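Local structure of MPT synthase subunit 2 (Burkholderia ambifaria, 7L32) at residues 117-122 and 155-160; 100-105 and 123-128; 75-80 and 84-89. The protein probably catalyses, as the large subunit of molybdopterin synthase, the transfer of sulfur to a pterin precursor that yields the dithiolene of molybdopterin. One frame throughout, in Å; residues are numbered along the deposited sequence.

Contact 1: 117-122 and 155-160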
# COMPACT_ATOMS: atom_id res chain seq x y z
N SER A 117 8.79 4.78 -0.21
CA SER A 117 8.38 6.05 -0.81
C SER A 117 6.92 6.35 -0.53
O SER A 117 6.55 7.52 -0.31
CB SER A 117 8.66 6.04 -2.32
OG SER A 117 7.94 5.02 -3.02
N CYS A 118 6.06 5.32 -0.52
CA CYS A 118 4.65 5.56 -0.23
C CYS A 118 4.46 6.06 1.19
O CYS A 118 3.70 7.03 1.43
CB CYS A 118 3.85 4.27 -0.46
SG CYS A 118 2.06 4.51 -0.45
N GLU A 119 5.15 5.45 2.16
CA GLU A 119 5.02 5.92 3.54
C GLU A 119 5.64 7.30 3.72
O GLU A 119 5.09 8.15 4.44
CB GLU A 119 5.68 4.92 4.51
CG GLU A 119 5.53 5.31 5.95
CD GLU A 119 5.76 4.15 6.93
OE1 GLU A 119 6.43 3.15 6.58
OE2 GLU A 119 5.22 4.24 8.05
N PHE A 120 6.78 7.54 3.07
CA PHE A 120 7.39 8.87 3.13
C PHE A 120 6.43 9.95 2.62
O PHE A 120 6.28 11.02 3.25
CB PHE A 120 8.71 8.88 2.32
CG PHE A 120 9.30 10.26 2.16
CD1 PHE A 120 10.12 10.80 3.14
CD2 PHE A 120 9.05 11.02 1.02
CE1 PHE A 120 10.65 12.11 3.03
CE2 PHE A 120 9.58 12.31 0.89
CZ PHE A 120 10.38 12.86 1.89
N VAL A 121 5.80 9.70 1.47
CA VAL A 121 4.88 10.69 0.91
C VAL A 121 3.71 10.93 1.87
O VAL A 121 3.31 12.08 2.09
CB VAL A 121 4.39 10.25 -0.49
CG1 VAL A 121 3.22 11.15 -0.98
CG2 VAL A 121 5.54 10.29 -1.54
N MET A 122 3.16 9.86 2.46
CA MET A 122 2.06 10.03 3.41
C MET A 122 2.49 10.82 4.64
O MET A 122 1.77 11.72 5.10
CB MET A 122 1.48 8.66 3.85
CG MET A 122 0.42 8.07 2.87
SD MET A 122 -1.00 9.20 2.62
CE MET A 122 -1.62 9.31 4.29
N ALA A 155 12.32 12.06 12.52
CA ALA A 155 13.61 11.47 12.82
C ALA A 155 13.92 10.34 11.84
O ALA A 155 15.05 10.22 11.36
CB ALA A 155 13.63 10.96 14.26
N ARG A 156 12.90 9.54 11.50
CA ARG A 156 13.11 8.42 10.58
C ARG A 156 13.64 8.90 9.24
O ARG A 156 14.52 8.27 8.65
CB ARG A 156 11.80 7.64 10.39
CG ARG A 156 11.91 6.60 9.28
CD ARG A 156 10.63 5.75 9.13
NE ARG A 156 10.80 4.66 8.17
CZ ARG A 156 9.82 3.87 7.77
NH1 ARG A 156 8.57 4.03 8.20
NH2 ARG A 156 10.08 2.89 6.91
N TRP A 157 13.10 10.00 8.72
CA TRP A 157 13.46 10.46 7.39
C TRP A 157 14.64 11.45 7.38
O TRP A 157 14.94 12.01 6.33
CB TRP A 157 12.23 11.03 6.66
CG TRP A 157 11.04 10.06 6.58
CD1 TRP A 157 9.78 10.27 7.08
CD2 TRP A 157 11.02 8.74 5.98
NE1 TRP A 157 8.98 9.17 6.82
CE2 TRP A 157 9.71 8.22 6.15
CE3 TRP A 157 11.98 7.95 5.32
CZ2 TRP A 157 9.34 6.94 5.68
CZ3 TRP A 157 11.61 6.68 4.86
CH2 TRP A 157 10.30 6.19 5.03
N GLY A 158 15.26 11.70 8.53
CA GLY A 158 16.47 12.51 8.63
C GLY A 158 16.30 14.01 8.65
O GLY A 158 17.25 14.73 8.35
N VAL A 159 15.13 14.50 9.06
CA VAL A 159 14.86 15.94 9.08
C VAL A 159 14.61 16.38 10.52
O VAL A 159 14.18 15.60 11.38
CB VAL A 159 13.67 16.31 8.17
CG1 VAL A 159 13.94 15.87 6.72
CG2 VAL A 159 12.39 15.71 8.68
N GLU A 160 15.00 17.62 10.82
CA GLU A 160 14.77 18.19 12.14
C GLU A 160 14.08 19.55 12.05
O GLU A 160 14.74 20.58 11.97
CB GLU A 160 16.08 18.32 12.92
O HOH W 1 7.07 6.52 9.16

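Contact 2: 100-105 and 123-128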
# COMPACT_ATOMS: atom_id res chain seq x y z
N GLN A 100 -13.65 7.85 1.70
CA GLN A 100 -12.24 7.98 1.35
C GLN A 100 -11.80 9.44 1.42
O GLN A 100 -12.52 10.33 0.96
CB GLN A 100 -11.98 7.44 -0.05
CG GLN A 100 -12.23 5.95 -0.19
CD GLN A 100 -11.96 5.42 -1.60
OE1 GLN A 100 -11.29 4.40 -1.76
NE2 GLN A 100 -12.49 6.10 -2.62
N ILE A 101 -10.62 9.67 1.98
CA ILE A 101 -10.02 11.02 2.06
C ILE A 101 -8.89 11.18 1.05
O ILE A 101 -8.82 12.17 0.33
CB ILE A 101 -9.49 11.30 3.49
CG1 ILE A 101 -10.60 11.20 4.53
CG2 ILE A 101 -8.82 12.67 3.56
CD1 ILE A 101 -10.03 11.14 5.94
N VAL A 102 -7.96 10.23 1.03
CA VAL A 102 -6.70 10.45 0.33
C VAL A 102 -6.21 9.09 -0.13
O VAL A 102 -6.42 8.08 0.55
CB VAL A 102 -5.68 11.15 1.26
CG1 VAL A 102 -5.48 10.37 2.55
CG2 VAL A 102 -4.35 11.38 0.55
N MET A 103 -5.60 9.06 -1.31
CA MET A 103 -4.86 7.89 -1.73
C MET A 103 -3.48 8.31 -2.22
O MET A 103 -3.33 9.36 -2.86
CB MET A 103 -5.60 7.10 -2.84
CG MET A 103 -5.85 7.83 -4.15
SD MET A 103 -5.91 6.57 -5.46
CE MET A 103 -4.18 6.23 -5.61
N VAL A 104 -2.48 7.51 -1.89
CA VAL A 104 -1.14 7.67 -2.41
C VAL A 104 -0.73 6.32 -2.99
O VAL A 104 -0.93 5.30 -2.32
CB VAL A 104 -0.13 8.11 -1.33
CG1 VAL A 104 1.30 8.08 -1.91
CG2 VAL A 104 -0.49 9.54 -0.83
N ALA A 105 -0.25 6.31 -4.22
CA ALA A 105 0.25 5.08 -4.85
C ALA A 105 1.64 5.33 -5.41
O ALA A 105 1.90 6.39 -5.99
CB ALA A 105 -0.69 4.61 -5.96
N ASP A 123 3.67 10.51 5.20
CA ASP A 123 4.17 11.23 6.38
C ASP A 123 4.34 12.72 6.07
O ASP A 123 3.96 13.58 6.87
CB ASP A 123 5.51 10.66 6.84
CG ASP A 123 5.37 9.33 7.57
OD1 ASP A 123 4.25 8.96 8.00
OD2 ASP A 123 6.41 8.65 7.69
N TYR A 124 4.96 13.03 4.93
CA TYR A 124 5.21 14.42 4.55
C TYR A 124 3.90 15.14 4.23
O TYR A 124 3.69 16.29 4.63
CB TYR A 124 6.15 14.40 3.33
CG TYR A 124 6.95 15.63 2.94
CD1 TYR A 124 6.70 16.88 3.50
CD2 TYR A 124 7.91 15.55 1.93
CE1 TYR A 124 7.42 18.01 3.10
CE2 TYR A 124 8.64 16.67 1.52
CZ TYR A 124 8.39 17.90 2.11
OH TYR A 124 9.10 19.02 1.71
N LEU A 125 3.00 14.45 3.53
CA LEU A 125 1.67 14.99 3.26
C LEU A 125 0.95 15.36 4.56
O LEU A 125 0.43 16.48 4.71
CB LEU A 125 0.85 13.96 2.47
CG LEU A 125 -0.57 14.29 2.00
CD1 LEU A 125 -0.92 13.41 0.78
CD2 LEU A 125 -1.63 14.10 3.10
N LYS A 126 0.89 14.42 5.51
CA LYS A 126 0.09 14.62 6.72
C LYS A 126 0.67 15.71 7.61
O LYS A 126 -0.08 16.40 8.33
CB LYS A 126 -0.03 13.30 7.49
CG LYS A 126 -1.00 12.31 6.84
CD LYS A 126 -2.45 12.82 6.98
CE LYS A 126 -3.49 11.88 6.35
NZ LYS A 126 -4.93 12.35 6.53
N THR A 127 1.98 15.93 7.56
CA THR A 127 2.60 16.93 8.40
C THR A 127 2.81 18.27 7.71
O THR A 127 2.89 19.30 8.40
CB THR A 127 3.95 16.41 8.95
OG1 THR A 127 4.85 16.14 7.87
CG2 THR A 127 3.73 15.13 9.75
N GLU A 128 2.86 18.32 6.37
CA GLU A 128 3.22 19.58 5.71
C GLU A 128 2.23 20.12 4.67
O GLU A 128 2.30 21.31 4.37
CB GLU A 128 4.60 19.47 5.05
CG GLU A 128 5.75 19.27 6.06
CD GLU A 128 5.86 20.40 7.06
OE1 GLU A 128 5.69 21.58 6.67
OE2 GLU A 128 6.13 20.11 8.25

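Contact 3: 75-80 and 84-89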
# COMPACT_ATOMS: atom_id res chain seq x y z
N ALA A 75 8.22 15.09 -5.68
CA ALA A 75 9.54 15.29 -6.26
C ALA A 75 10.65 14.86 -5.30
O ALA A 75 11.64 14.25 -5.72
CB ALA A 75 9.72 16.77 -6.67
N GLU A 76 10.51 15.19 -4.01
CA GLU A 76 11.49 14.77 -3.01
C GLU A 76 11.52 13.25 -2.85
O GLU A 76 12.60 12.66 -2.71
CB GLU A 76 11.21 15.44 -1.67
CG GLU A 76 12.08 14.93 -0.50
CD GLU A 76 13.59 15.20 -0.66
OE1 GLU A 76 14.02 15.96 -1.57
OE2 GLU A 76 14.36 14.65 0.15
N ALA A 77 10.35 12.59 -2.89
CA ALA A 77 10.35 11.13 -2.90
C ALA A 77 11.14 10.60 -4.09
O ALA A 77 11.90 9.63 -3.96
CB ALA A 77 8.92 10.57 -2.94
N GLY A 78 10.97 11.22 -5.27
CA GLY A 78 11.73 10.80 -6.44
C GLY A 78 13.22 11.05 -6.32
O GLY A 78 14.02 10.31 -6.90
N ARG A 79 13.62 12.10 -5.59
CA ARG A 79 15.04 12.35 -5.35
C ARG A 79 15.64 11.27 -4.45
O ARG A 79 16.78 10.84 -4.65
CB ARG A 79 15.23 13.72 -4.70
CG ARG A 79 16.69 14.21 -4.66
CD ARG A 79 16.89 15.42 -3.73
NE ARG A 79 16.61 15.04 -2.35
CZ ARG A 79 17.45 14.37 -1.58
NH1 ARG A 79 18.66 14.03 -2.00
NH2 ARG A 79 17.08 14.03 -0.34
N ARG A 80 14.89 10.84 -3.44
CA ARG A 80 15.40 9.86 -2.48
C ARG A 80 15.41 8.45 -3.06
O ARG A 80 16.32 7.67 -2.76
CB ARG A 80 14.56 9.88 -1.21
CG ARG A 80 14.75 11.13 -0.33
CD ARG A 80 13.70 11.19 0.78
NE ARG A 80 13.89 12.35 1.66
CZ ARG A 80 14.14 12.26 2.95
NH1 ARG A 80 14.23 11.08 3.57
NH2 ARG A 80 14.28 13.38 3.66
N ILE A 84 11.25 5.64 -9.04
CA ILE A 84 9.85 5.43 -8.63
C ILE A 84 8.95 6.37 -9.43
O ILE A 84 9.44 7.30 -10.10
CB ILE A 84 9.64 5.66 -7.12
CG1 ILE A 84 9.86 7.14 -6.76
CG2 ILE A 84 10.55 4.75 -6.29
CD1 ILE A 84 9.31 7.53 -5.38
N ASP A 85 7.65 6.13 -9.40
CA ASP A 85 6.65 7.10 -9.83
C ASP A 85 5.59 7.14 -8.74
O ASP A 85 5.42 6.16 -7.98
CB ASP A 85 6.03 6.76 -11.20
CG ASP A 85 5.37 7.96 -11.88
OD1 ASP A 85 5.49 9.10 -11.36
OD2 ASP A 85 4.74 7.76 -12.95
N VAL A 86 4.91 8.29 -8.63
CA VAL A 86 4.04 8.63 -7.50
C VAL A 86 2.73 9.20 -8.03
O VAL A 86 2.74 10.07 -8.90
CB VAL A 86 4.69 9.69 -6.57
CG1 VAL A 86 3.75 10.03 -5.39
CG2 VAL A 86 6.07 9.26 -6.09
N ALA A 87 1.61 8.76 -7.45
CA ALA A 87 0.31 9.39 -7.72
C ALA A 87 -0.34 9.76 -6.40
O ALA A 87 -0.28 8.99 -5.44
CB ALA A 87 -0.62 8.46 -8.54
N ILE A 88 -0.94 10.95 -6.33
CA ILE A 88 -1.63 11.41 -5.13
C ILE A 88 -2.98 11.98 -5.55
O ILE A 88 -3.04 12.83 -6.46
CB ILE A 88 -0.83 12.49 -4.37
CG1 ILE A 88 0.60 12.02 -4.04
CG2 ILE A 88 -1.60 12.93 -3.07
CD1 ILE A 88 1.55 13.15 -3.57
N VAL A 89 -4.05 11.52 -4.91
CA VAL A 89 -5.37 12.15 -5.05
C VAL A 89 -5.88 12.46 -3.65
O VAL A 89 -5.97 11.56 -2.80
CB VAL A 89 -6.38 11.26 -5.79
CG1 VAL A 89 -7.72 12.01 -5.99
CG2 VAL A 89 -5.82 10.77 -7.15
O HOH W 2 12.12 8.94 -9.49

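Contact 1: 117-122 and 155-160
Phe120 and Trp157 form a T-shaped stack, the edge of the phenyl ring directed at the indole face. The two planes stand at 89°, and Phe120 CD1 comes to 3.6 Å from Trp157 CD2. Phe120 CB adds a CH-pi contact over the six-membered ring, 4.0 Å from its centroid. The opposite face of the indole carries Arg156 CG above its centre, so Trp157 is sandwiched between the phenylalanine and the chain of its own neighbour. Glu119 CG meets the indole at its edge, near CZ2.

The charged interaction lies beside this stack. Arg156 extends fully from CG to NE, its CG anti to the backbone N (chi1 171°), and this brings NH1 to 2.8 Å from Glu119 OE1 in a salt bridge whose hydrogen bond is bent and weak. Carboxylate and guanidinium stand almost perpendicular, with only NH1 bonded to the acid. A water accepts from Arg156 NH1 at 3.1 Å and donates weakly to Glu119 OE2.

Trp157 NE1 is hydrogen-bonded to Asp123 OD2, one turn beyond Glu119, while Gly158 closes the preceding helix in a Schellman motif. The C-terminal end of helix 151-156 is thus fastened to the side of helix 111-128 turned away from the sheet; Phe120 also touches Glu76 and Arg80 of helix 65-80, and Cys118 and Val121 on the sheet side meet strand 100-108.

Contact 2: 100-105 and 123-128
Val102 and Leu125 meet without a flat group of either segment between them; the one ring here, that of Tyr124, has Glu128 CG in its plane at the edge and Lys72 and Ile73 of helix 65-80 as neighbours. The contact itself is aliphatic. Val102 and Leu125 reach toward each other tip to tip, Val102 CG2 standing 4.0 Å from Leu125 CD1. With chi1 at 55°, Val102 holds that methyl anti to its backbone N and CG1 between N and carbonyl carbon. The same Leu125 CD1 also rests 4.2 Å from Val104 CG2, so one methyl is shared by two valines on the same side of the strand.

This is helix-on-sheet packing in the alpha/beta hammerhead fold of MoaE: strand 100-108 turns into helix 111-128, which runs back over the sheet, the two segment axes 11.1 Å apart at 145°. A classic beta bulge, in which Ile101 and Val102 both face Gly43, interrupts the regular pairing at the start of the strand.

Lys126 bends at its first two torsions and then runs straight, bringing NZ to 4.5 Å from Val102 CG1. In the last turn of the helix Asp123 O accepts from Thr127 OG1 at 2.9 Å and from Thr127 N at 3.1 Å, the donors arriving from opposite faces of the carbonyl plane. The Asp123 carboxylate pairs with Arg111 of the second subunit through OD1.

Contact 3: 75-80 and 84-89
Glu76 OE2 is gripped by two arginines of its own helix: Arg79 NH2 donates to it at 2.8 Å on the syn side, and Arg80 NE at 2.8 Å on the anti side. Arg79 takes the carboxylate side-on with two nitrogens, its NE reaching Glu76 OE1 at 2.9 Å in a nearly straight bond of 169°. The acid lies close to the Arg79 guanidinium plane, and the paired bonds restrain the rotation of both groups. Two arginines on one carboxylate would be expected to favour its ionised form. Arg80 has a further partner, its NH1 donating to Trp157 O.

Across the contact the chemistry turns apolar. Ile84 places CG1 between its backbone N and carbonyl carbon (chi1 67°), and with the chain then extended CD1 lies against the helix backbone, 3.6 Å from Ala77 O. The same methyl meets Ala77 CB at 3.9 Å, while Ile84 CG1 passes alongside Gly78 CA. Further along the strand Val86 CG2 makes a looser contact with Ala77 CB.

Segments 75-80 and 84-89 are the two ends of a short alpha-beta connection: helix 65-80 stops, the chain turns through four residues, the last of them Ile84, and strand 85-91 enters the mixed sheet between strands 11-15 and 100-108. Ala77 and Val86 are both buried between helix and sheet, where Val121 of helix 111-128 also touches Ala77 and Thr106 of strand 100-108 touches Val86.

A water near the turn donates to Ile84 O at 3.2 Å and, weakly, to Gly78 O. Asp85 points away from the helix; its OD1 accepts from Val86 N, which sits above the carboxylate plane, and OD2 bonds Asn32 of the same chain.

In the fold
Contact 2 is the core contact, its centre about 2 Å from the centre of the chain, and it consists of aliphatic packing without a hydrogen bond across it. Contacts 1 and 3 lie farther out, at about 13 and 11 Å. Only contact 1 has a salt bridge between its segments; in contact 3 the salt bridges stay within the helix, and what crosses is apolar packing and a water. Helix 111-128 serves contacts 1 and 2 with different sides, Val121 and Met122 packing on Val104. Contacts 2 and 3 share the mixed sheet through neighbouring strands, Ala87 N meeting Ala105 O. Ser117 packs on Ile84 between contacts 1 and 3. Contacts 1 and 2 touch the second subunit; contact 3 does not.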